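Local atomic coordinates of inositol-1-monophosphatase (Nostoc sp., PDB entry 5ZHH), a protein that probably hydrolyses myo-inositol monophosphates to inositol and inorganic phosphate. Residues H124-R129 with C200-G205; S152-V157 with G250-N255; L193-V198 with D204-R209. One frame throughout, in Å; residues are numbered along the deposited sequence.

Overall arrangement
From the N terminus, the first contact segment is 124-129, on strand 126-131 of the larger sheet; interaction 1 closes a long loop when residues 200-205 return to it. Before this return, residues 152-157 have opened the loop of interaction 2, which closes only at 250-255, so the loops cross. Interaction 3 (193-198 with 204-209) is a short closure nested inside that of interaction 2, ending on the same stretch as interaction 1 and sharing Asp204 and Gly205. That stretch joins interaction 2 by probable backbone hydrogen bonds, Asp204 N to Leu155 O (2.8 Å) and, between strands, Val157 N to Gly205 O. Together they tie the eight-stranded sheet, helix 191-199, the five-stranded sheet and helix 253-261.

Interaction 1 (H124-R129 with C200-G205); sequences HDELFR and CGRVDG
Cys200 meets Phe128 through its sulfur. SG lies 3.9 Å from Phe128 CE2 and 77° off the ring normal, so it approaches the rim of the ring and not its face: an edge-on sulfur-aromatic contact. Its first torsion sets SG between the backbone N and the carbonyl carbon, aimed at the strand. Two residues on, Arg202 sends an extended chain toward the same strand and carries the polar part of the contact. Its two terminal nitrogens take the two carboxylate oxygens of Glu126 end-on: NH1 donates to Glu126 OE1 at 2.7 Å, almost straight at 174°, and NH2 donates to Glu126 OE2 at 3.0 Å, on the syn lone pair. Carboxylate and guanidinium planes stand 31° apart; the twist falls mainly on OE1, which is met on its syn side but away from the carboxylate plane. Both residues are buried, and the pair of hydrogen bonds matches opposite charges and probably limits rotation of either group. Arg202 NH2 also comes within 4.3 Å of Phe128 CZ, near the ring plane. Asp125 and Glu126 both face Asp121, a G1 beta bulge. The salt bridge thus joins strand 126-131 of the larger sheet to the loop between helix 191-199 and strand 205-208, with Arg138 of strand 135-138 packed on Glu126, Phe128 and Arg202, and Ala196 of the helix against Phe128.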
loop_
_atom_site.group_PDB
_atom_site.type_symbol
_atom_site.label_atom_id
_atom_site.label_comp_id
_atom_site.label_asym_id
_atom_site.label_seq_id
_atom_site.Cartn_x
_atom_site.Cartn_y
_atom_site.Cartn_z
ATOM N N HIS A 124 3.618 -4.542 7.264
ATOM C CA HIS A 124 2.778 -5.024 6.173
ATOM C C HIS A 124 1.360 -4.483 6.247
ATOM O O HIS A 124 0.541 -4.798 5.373
ATOM C CB HIS A 124 2.739 -6.552 6.181
ATOM C CG HIS A 124 4.082 -7.182 6.000
ATOM N ND1 HIS A 124 4.612 -8.080 6.902
ATOM C CD2 HIS A 124 5.004 -7.044 5.018
ATOM C CE1 HIS A 124 5.803 -8.469 6.483
ATOM N NE2 HIS A 124 6.065 -7.857 5.342
ATOM N N ASP A 125 1.052 -3.704 7.281
ATOM C CA ASP A 125 -0.278 -3.152 7.507
ATOM C C ASP A 125 -1.342 -4.253 7.483
ATOM O O ASP A 125 -2.289 -4.234 6.695
ATOM C CB ASP A 125 -0.584 -2.054 6.485
ATOM C CG ASP A 125 -1.835 -1.287 6.829
ATOM O OD1 ASP A 125 -2.115 -1.126 8.035
ATOM O OD2 ASP A 125 -2.544 -0.854 5.901
ATOM N N GLU A 126 -1.163 -5.237 8.358
ATOM C CA GLU A 126 -2.128 -6.317 8.515
ATOM C C GLU A 126 -2.712 -6.259 9.917
ATOM O O GLU A 126 -1.984 -6.406 10.905
ATOM C CB GLU A 126 -1.484 -7.680 8.239
ATOM C CG GLU A 126 -1.146 -7.867 6.773
ATOM C CD GLU A 126 -0.796 -9.296 6.432
ATOM O OE1 GLU A 126 -1.083 -9.713 5.291
ATOM O OE2 GLU A 126 -0.268 -10.005 7.311
ATOM N N LEU A 127 -4.024 -6.042 9.993
ATOM C CA LEU A 127 -4.746 -5.830 11.240
ATOM C C LEU A 127 -5.630 -7.048 11.491
ATOM O O LEU A 127 -6.616 -7.258 10.783
ATOM C CB LEU A 127 -5.574 -4.547 11.147
ATOM C CG LEU A 127 -6.488 -4.220 12.321
ATOM C CD1 LEU A 127 -5.646 -3.996 13.563
ATOM C CD2 LEU A 127 -7.344 -2.974 11.999
ATOM N N PHE A 128 -5.268 -7.860 12.483
ATOM C CA PHE A 128 -6.044 -9.038 12.849
ATOM C C PHE A 128 -6.909 -8.705 14.056
ATOM O O PHE A 128 -6.415 -8.156 15.046
ATOM C CB PHE A 128 -5.132 -10.230 13.158
ATOM C CG PHE A 128 -4.276 -10.665 11.988
ATOM C CD1 PHE A 128 -3.036 -10.074 11.757
ATOM C CD2 PHE A 128 -4.708 -11.662 11.130
ATOM C CE1 PHE A 128 -2.246 -10.461 10.674
ATOM C CE2 PHE A 128 -3.916 -12.073 10.057
ATOM C CZ PHE A 128 -2.690 -11.463 9.826
ATOM N N ARG A 129 -8.191 -9.042 13.981
ATOM C CA ARG A 129 -9.130 -8.678 15.033
ATOM C C ARG A 129 -10.074 -9.837 15.304
ATOM O O ARG A 129 -10.573 -10.473 14.372
ATOM C CB ARG A 129 -9.929 -7.419 14.655
ATOM C CG ARG A 129 -9.096 -6.140 14.669
ATOM C CD ARG A 129 -9.760 -5.027 13.868
ATOM N NE ARG A 129 -11.073 -4.630 14.369
ATOM C CZ ARG A 129 -12.218 -4.989 13.792
ATOM N NH1 ARG A 129 -12.193 -5.762 12.716
ATOM N NH2 ARG A 129 -13.383 -4.575 14.281
ATOM N N CYS A 200 -5.605 -17.244 9.919
ATOM C CA CYS A 200 -6.028 -16.981 8.550
ATOM C C CYS A 200 -5.613 -18.077 7.574
ATOM O O CYS A 200 -5.792 -17.911 6.365
ATOM C CB CYS A 200 -5.512 -15.621 8.075
ATOM S SG CYS A 200 -3.728 -15.435 8.010
ATOM N N GLY A 201 -5.079 -19.194 8.068
ATOM C CA GLY A 201 -4.818 -20.356 7.243
ATOM C C GLY A 201 -3.486 -20.380 6.524
ATOM O O GLY A 201 -3.251 -21.298 5.726
ATOM N N ARG A 202 -2.587 -19.437 6.813
ATOM C CA ARG A 202 -1.285 -19.425 6.153
ATOM C C ARG A 202 -0.385 -20.550 6.649
ATOM O O ARG A 202 0.532 -20.970 5.936
ATOM C CB ARG A 202 -0.604 -18.079 6.375
ATOM C CG ARG A 202 -1.248 -16.936 5.576
ATOM C CD ARG A 202 -0.787 -15.595 6.106
ATOM N NE ARG A 202 -1.428 -14.484 5.404
ATOM C CZ ARG A 202 -1.150 -13.203 5.623
ATOM N NH1 ARG A 202 -1.785 -12.259 4.941
ATOM N NH2 ARG A 202 -0.244 -12.866 6.528
ATOM N N VAL A 203 -0.602 -21.013 7.877
ATOM C CA VAL A 203 -0.021 -22.247 8.382
ATOM C C VAL A 203 -1.148 -23.051 9.003
ATOM O O VAL A 203 -2.233 -22.536 9.272
ATOM C CB VAL A 203 1.111 -22.007 9.405
ATOM C CG1 VAL A 203 2.294 -21.328 8.744
ATOM C CG2 VAL A 203 0.614 -21.164 10.555
ATOM N N ASP A 204 -0.880 -24.331 9.235
ATOM C CA ASP A 204 -1.893 -25.220 9.775
ATOM C C ASP A 204 -1.780 -25.403 11.277
ATOM O O ASP A 204 -2.736 -25.867 11.897
ATOM C CB ASP A 204 -1.810 -26.580 9.075
ATOM C CG ASP A 204 -1.888 -26.447 7.569
ATOM O OD1 ASP A 204 -2.883 -25.865 7.066
ATOM O OD2 ASP A 204 -0.948 -26.894 6.890
ATOM N N GLY A 205 -0.658 -25.030 11.876
ATOM C CA GLY A 205 -0.468 -25.262 13.291
ATOM C C GLY A 205 0.802 -24.614 13.787
ATOM O O GLY A 205 1.724 -24.328 13.017
#

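Interaction 2 (S152-V157 with G250-N255); sequences SKSLLV and GSIHDN
No ring, amide or carboxylate carries the contact of Ser154 and Leu156 with Ile252, so there is neither a face to cover nor an edge to meet: aliphatic branches and one hydroxyl do all the touching, and no hydrogen bond spans the two segments. Ile252 reaches across with two methyl groups. Its CG2 comes to 3.5 Å from Ser154 OG, and its CD1 to 3.6 Å from the same oxygen, so the hydroxyl is held against both branches of the isoleucine. The oxygen's polar need is met elsewhere, by a hydrogen bond with the backbone oxygen of Glu150. Farther along, Leu156 places CD2 at 3.8 Å from Ile252 CD1, the two side chains lying alongside each other and pointing opposite ways. CD1 can serve both partners because CG1 of Ile252 is flanked by both backbone neighbours of CA (chi1 61°) while the chain then runs on extended (chi2 161°), carrying the terminal methyl toward the strand. The interface is small, 100 Å² in all, and the nearest CA atoms, those of Ser154 and Ile252, are 8.2 Å apart, so side chains alone bridge it. Asp204 packs on both Ser154 and Ile252 and thereby links the two sides. Ile252 occupies the N-cap position of helix 253-261, though its hydrocarbon side chain cannot cap the helix; separately, its backbone N is hydrogen-bonded to Asn249 OD1. Such apolar packing of a helix start against the entry of a sheet strand, here 156-158 in the five-stranded sheet, belongs to the layered alpha/beta architecture of the inositol monophosphatase fold.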
loop_
_atom_site.group_PDB
_atom_site.type_symbol
_atom_site.label_atom_id
_atom_site.label_comp_id
_atom_site.label_asym_id
_atom_site.label_seq_id
_atom_site.Cartn_x
_atom_site.Cartn_y
_atom_site.Cartn_z
ATOM N N SER A 152 1.378 -34.839 7.102
ATOM C CA SER A 152 2.319 -34.843 5.981
ATOM C C SER A 152 2.047 -33.740 4.965
ATOM O O SER A 152 2.934 -33.412 4.168
ATOM C CB SER A 152 2.296 -36.200 5.275
ATOM O OG SER A 152 1.059 -36.408 4.612
ATOM N N LYS A 153 0.851 -33.159 4.960
ATOM C CA LYS A 153 0.528 -32.093 4.021
ATOM C C LYS A 153 0.488 -30.730 4.694
ATOM O O LYS A 153 0.028 -29.756 4.087
ATOM C CB LYS A 153 -0.799 -32.380 3.313
ATOM C CG LYS A 153 -0.775 -33.663 2.493
ATOM C CD LYS A 153 -2.166 -34.051 2.020
ATOM C CE LYS A 153 -2.119 -35.344 1.226
ATOM N NZ LYS A 153 -1.140 -35.261 0.112
ATOM N N SER A 154 0.947 -30.642 5.934
ATOM C CA SER A 154 0.801 -29.444 6.740
ATOM C C SER A 154 2.050 -28.580 6.670
ATOM O O SER A 154 3.150 -29.051 6.380
ATOM C CB SER A 154 0.517 -29.813 8.200
ATOM O OG SER A 154 -0.729 -30.475 8.337
ATOM N N LEU A 155 1.850 -27.292 6.933
ATOM C CA LEU A 155 2.925 -26.332 7.129
ATOM C C LEU A 155 2.775 -25.802 8.544
ATOM O O LEU A 155 1.695 -25.329 8.917
ATOM C CB LEU A 155 2.851 -25.184 6.115
ATOM C CG LEU A 155 3.985 -24.153 6.170
ATOM C CD1 LEU A 155 5.327 -24.783 5.815
ATOM C CD2 LEU A 155 3.690 -22.963 5.259
ATOM N N LEU A 156 3.836 -25.900 9.332
ATOM C CA LEU A 156 3.795 -25.515 10.734
ATOM C C LEU A 156 4.769 -24.374 10.996
ATOM O O LEU A 156 5.535 -23.961 10.124
ATOM C CB LEU A 156 4.126 -26.710 11.637
ATOM C CG LEU A 156 3.321 -27.992 11.406
ATOM C CD1 LEU A 156 3.794 -29.063 12.398
ATOM C CD2 LEU A 156 1.832 -27.765 11.524
ATOM N N VAL A 157 4.724 -23.859 12.225
ATOM C CA VAL A 157 5.656 -22.827 12.665
ATOM C C VAL A 157 5.900 -23.025 14.155
ATOM O O VAL A 157 5.031 -23.510 14.883
ATOM C CB VAL A 157 5.115 -21.407 12.334
ATOM C CG1 VAL A 157 3.756 -21.170 12.988
ATOM C CG2 VAL A 157 6.123 -20.308 12.723
ATOM N N GLY A 250 -7.416 -27.138 14.071
ATOM C CA GLY A 250 -8.434 -28.013 14.620
ATOM C C GLY A 250 -8.465 -29.383 13.973
ATOM O O GLY A 250 -8.777 -30.378 14.635
ATOM N N SER A 251 -8.205 -29.440 12.664
ATOM C CA SER A 251 -8.235 -30.716 11.951
ATOM C C SER A 251 -6.960 -31.532 12.141
ATOM O O SER A 251 -7.033 -32.765 12.182
ATOM C CB SER A 251 -8.505 -30.478 10.463
ATOM O OG SER A 251 -9.688 -29.711 10.295
ATOM N N ILE A 252 -5.792 -30.895 12.260
ATOM C CA ILE A 252 -4.562 -31.642 12.537
ATOM C C ILE A 252 -4.218 -31.630 14.023
ATOM O O ILE A 252 -3.135 -32.078 14.404
ATOM C CB ILE A 252 -3.357 -31.144 11.712
ATOM C CG1 ILE A 252 -3.035 -29.679 12.032
ATOM C CG2 ILE A 252 -3.557 -31.389 10.221
ATOM C CD1 ILE A 252 -1.622 -29.285 11.619
ATOM N N HIS A 253 -5.109 -31.115 14.871
ATOM C CA HIS A 253 -4.754 -30.916 16.274
ATOM C C HIS A 253 -4.355 -32.229 16.939
ATOM O O HIS A 253 -3.321 -32.306 17.611
ATOM C CB HIS A 253 -5.917 -30.278 17.032
ATOM C CG HIS A 253 -5.483 -29.551 18.264
ATOM N ND1 HIS A 253 -5.105 -28.224 18.247
ATOM C CD2 HIS A 253 -5.295 -29.982 19.535
ATOM C CE1 HIS A 253 -4.738 -27.860 19.464
ATOM N NE2 HIS A 253 -4.836 -28.909 20.262
ATOM N N ASP A 254 -5.168 -33.276 16.766
ATOM C CA ASP A 254 -4.858 -34.553 17.400
ATOM C C ASP A 254 -3.586 -35.161 16.829
ATOM O O ASP A 254 -2.823 -35.806 17.558
ATOM C CB ASP A 254 -6.035 -35.520 17.248
ATOM C CG ASP A 254 -6.411 -35.769 15.794
ATOM O OD1 ASP A 254 -6.118 -34.899 14.940
ATOM O OD2 ASP A 254 -7.010 -36.832 15.505
ATOM N N ASN A 255 -3.351 -34.987 15.526
ATOM C CA ASN A 255 -2.158 -35.554 14.906
ATOM C C ASN A 255 -0.905 -34.844 15.398
ATOM O O ASN A 255 0.102 -35.487 15.712
ATOM C CB ASN A 255 -2.256 -35.449 13.386
ATOM C CG ASN A 255 -3.475 -36.161 12.819
ATOM O OD1 ASN A 255 -4.208 -35.589 12.014
ATOM N ND2 ASN A 255 -3.691 -37.406 13.222
#

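Interaction 3 (L193-V198 with D204-R209); sequences LDLAHV and DGYWER
Asp194, Leu195 and Val198 of helix 191-199 pack on Tyr206 in the second half of a beta-alpha-beta crossover, in which the helix links strand 185-186 to strand 205-208, parallel in the same sheet with strand 156-158 between them. The short helix and strand axes approach to 8.0 Å and run nearly antiparallel, at 154°, as this return path requires. The tight part surrounds the tyrosine. Asp194 CB lies over one face of its ring, 4.1 Å from the Tyr206 centroid and 21° off the normal, a CH-pi contact displaced toward the rim. Leu195 approaches obliquely, its CD2 reaching Tyr206 CD2 at 3.8 Å, and Val198 CG2 backs the root of the side chain at 3.7 Å from Tyr206 CB. The ring gets there because Tyr206 CG is roughly anti to the backbone N (chi1 156°), which throws it along the helix surface. With an alanine in place of Tyr206, Asp194 and Leu195 would probably face a gap, and Glu208 would lose the hydroxyl that pins its carboxylate. Around this core, Val216 of helix 213-225 touches Leu195, and Ile245 and Ala247 of the adjacent strand 245-248 touch both Leu195 and Tyr206.

The looser side lies toward Glu208, where hardly any direct contact with the helix remains and water takes over. Asp194 is held there by two features: its OD1 is hydrogen-bonded to Ser188 OG, while OD2 turns to the solvent molecule. Tyr206 OH donates to Glu208 OE1 at 2.5 Å, meeting the carboxylate on its anti side, and one ordered water bridges Asp194 OD2 and Glu208 OE1, 2.8 Å from each.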
loop_
_atom_site.group_PDB
_atom_site.type_symbol
_atom_site.label_atom_id
_atom_site.label_comp_id
_atom_site.label_asym_id
_atom_site.label_seq_id
_atom_site.Cartn_x
_atom_site.Cartn_y
_atom_site.Cartn_z
ATOM N N LEU A 193 2.219 -13.098 15.659
ATOM C CA LEU A 193 1.980 -13.254 14.228
ATOM C C LEU A 193 1.848 -14.716 13.838
ATOM O O LEU A 193 1.093 -15.039 12.915
ATOM C CB LEU A 193 3.087 -12.581 13.415
ATOM C CG LEU A 193 2.966 -11.049 13.367
ATOM C CD1 LEU A 193 4.130 -10.424 12.601
ATOM C CD2 LEU A 193 1.629 -10.636 12.755
ATOM N N ASP A 194 2.569 -15.612 14.517
ATOM C CA ASP A 194 2.392 -17.029 14.231
ATOM C C ASP A 194 0.954 -17.458 14.499
ATOM O O ASP A 194 0.343 -18.145 13.677
ATOM C CB ASP A 194 3.379 -17.870 15.046
ATOM C CG ASP A 194 4.821 -17.670 14.598
ATOM O OD1 ASP A 194 5.034 -17.209 13.451
ATOM O OD2 ASP A 194 5.743 -18.013 15.370
ATOM N N LEU A 195 0.381 -17.020 15.623
ATOM C CA LEU A 195 -1.019 -17.325 15.913
ATOM C C LEU A 195 -1.947 -16.721 14.866
ATOM O O LEU A 195 -2.898 -17.377 14.409
ATOM C CB LEU A 195 -1.370 -16.807 17.308
ATOM C CG LEU A 195 -0.783 -17.684 18.423
ATOM C CD1 LEU A 195 -0.670 -16.910 19.721
ATOM C CD2 LEU A 195 -1.660 -18.904 18.608
ATOM N N ALA A 196 -1.683 -15.472 14.469
ATOM C CA ALA A 196 -2.467 -14.837 13.417
ATOM C C ALA A 196 -2.364 -15.594 12.100
ATOM O O ALA A 196 -3.336 -15.640 11.334
ATOM C CB ALA A 196 -2.016 -13.387 13.234
ATOM N N HIS A 197 -1.198 -16.190 11.815
ATOM C CA HIS A 197 -1.049 -16.964 10.586
ATOM C C HIS A 197 -1.811 -18.287 10.644
ATOM O O HIS A 197 -2.280 -18.769 9.610
ATOM C CB HIS A 197 0.424 -17.229 10.297
ATOM C CG HIS A 197 1.188 -16.011 9.883
ATOM N ND1 HIS A 197 0.614 -14.761 9.797
ATOM C CD2 HIS A 197 2.488 -15.854 9.538
ATOM C CE1 HIS A 197 1.525 -13.886 9.414
ATOM N NE2 HIS A 197 2.670 -14.524 9.250
ATOM N N VAL A 198 -1.917 -18.913 11.817
ATOM C CA VAL A 198 -2.832 -20.048 11.927
ATOM C C VAL A 198 -4.267 -19.576 11.719
ATOM O O VAL A 198 -5.066 -20.236 11.043
ATOM C CB VAL A 198 -2.669 -20.774 13.276
ATOM C CG1 VAL A 198 -3.486 -22.076 13.278
ATOM C CG2 VAL A 198 -1.210 -21.095 13.554
ATOM N N ASP A 204 -0.880 -24.331 9.235
ATOM C CA ASP A 204 -1.893 -25.220 9.775
ATOM C C ASP A 204 -1.780 -25.403 11.277
ATOM O O ASP A 204 -2.736 -25.867 11.897
ATOM C CB ASP A 204 -1.810 -26.580 9.075
ATOM C CG ASP A 204 -1.888 -26.447 7.569
ATOM O OD1 ASP A 204 -2.883 -25.865 7.066
ATOM O OD2 ASP A 204 -0.948 -26.894 6.890
ATOM N N GLY A 205 -0.658 -25.030 11.876
ATOM C CA GLY A 205 -0.468 -25.262 13.291
ATOM C C GLY A 205 0.802 -24.614 13.787
ATOM O O GLY A 205 1.724 -24.328 13.017
ATOM N N TYR A 206 0.832 -24.398 15.095
ATOM C CA TYR A 206 1.895 -23.674 15.771
ATOM C C TYR A 206 2.035 -24.265 17.165
ATOM O O TYR A 206 1.032 -24.610 17.796
ATOM C CB TYR A 206 1.572 -22.168 15.814
ATOM C CG TYR A 206 2.250 -21.383 16.924
ATOM C CD1 TYR A 206 3.625 -21.167 16.918
ATOM C CD2 TYR A 206 1.506 -20.860 17.981
ATOM C CE1 TYR A 206 4.238 -20.442 17.936
ATOM C CE2 TYR A 206 2.111 -20.143 19.000
ATOM C CZ TYR A 206 3.467 -19.940 18.973
ATOM O OH TYR A 206 4.067 -19.238 19.992
ATOM N N TRP A 207 3.274 -24.446 17.617
ATOM C CA TRP A 207 3.523 -24.851 18.994
ATOM C C TRP A 207 4.767 -24.135 19.490
ATOM O O TRP A 207 5.657 -23.804 18.705
ATOM C CB TRP A 207 3.682 -26.375 19.136
ATOM C CG TRP A 207 5.061 -26.868 18.840
ATOM C CD1 TRP A 207 6.058 -27.135 19.747
ATOM C CD2 TRP A 207 5.611 -27.145 17.548
ATOM N NE1 TRP A 207 7.187 -27.569 19.094
ATOM C CE2 TRP A 207 6.941 -27.586 17.744
ATOM C CE3 TRP A 207 5.105 -27.078 16.242
ATOM C CZ2 TRP A 207 7.776 -27.943 16.685
ATOM C CZ3 TRP A 207 5.936 -27.430 15.190
ATOM C CH2 TRP A 207 7.260 -27.861 15.420
ATOM N N GLU A 208 4.823 -23.892 20.799
ATOM C CA GLU A 208 5.991 -23.225 21.356
ATOM C C GLU A 208 5.993 -23.385 22.869
ATOM O O GLU A 208 4.936 -23.515 23.494
ATOM C CB GLU A 208 6.015 -21.731 20.976
ATOM C CG GLU A 208 7.341 -21.068 21.307
ATOM C CD GLU A 208 7.555 -19.740 20.606
ATOM O OE1 GLU A 208 6.607 -19.200 19.985
ATOM O OE2 GLU A 208 8.692 -19.236 20.680
ATOM N N ARG A 209 7.192 -23.394 23.444
ATOM C CA ARG A 209 7.378 -23.331 24.884
ATOM C C ARG A 209 8.081 -22.032 25.248
ATOM O O ARG A 209 8.676 -21.361 24.399
ATOM C CB ARG A 209 8.188 -24.528 25.404
ATOM C CG ARG A 209 9.628 -24.560 24.926
ATOM C CD ARG A 209 10.485 -25.515 25.752
ATOM N NE ARG A 209 10.677 -25.054 27.124
ATOM C CZ ARG A 209 11.607 -24.180 27.497
ATOM N NH1 ARG A 209 12.441 -23.660 26.601
ATOM N NH2 ARG A 209 11.704 -23.823 28.770
HETATM O O HOH W 1 7.362 -17.728 17.684
#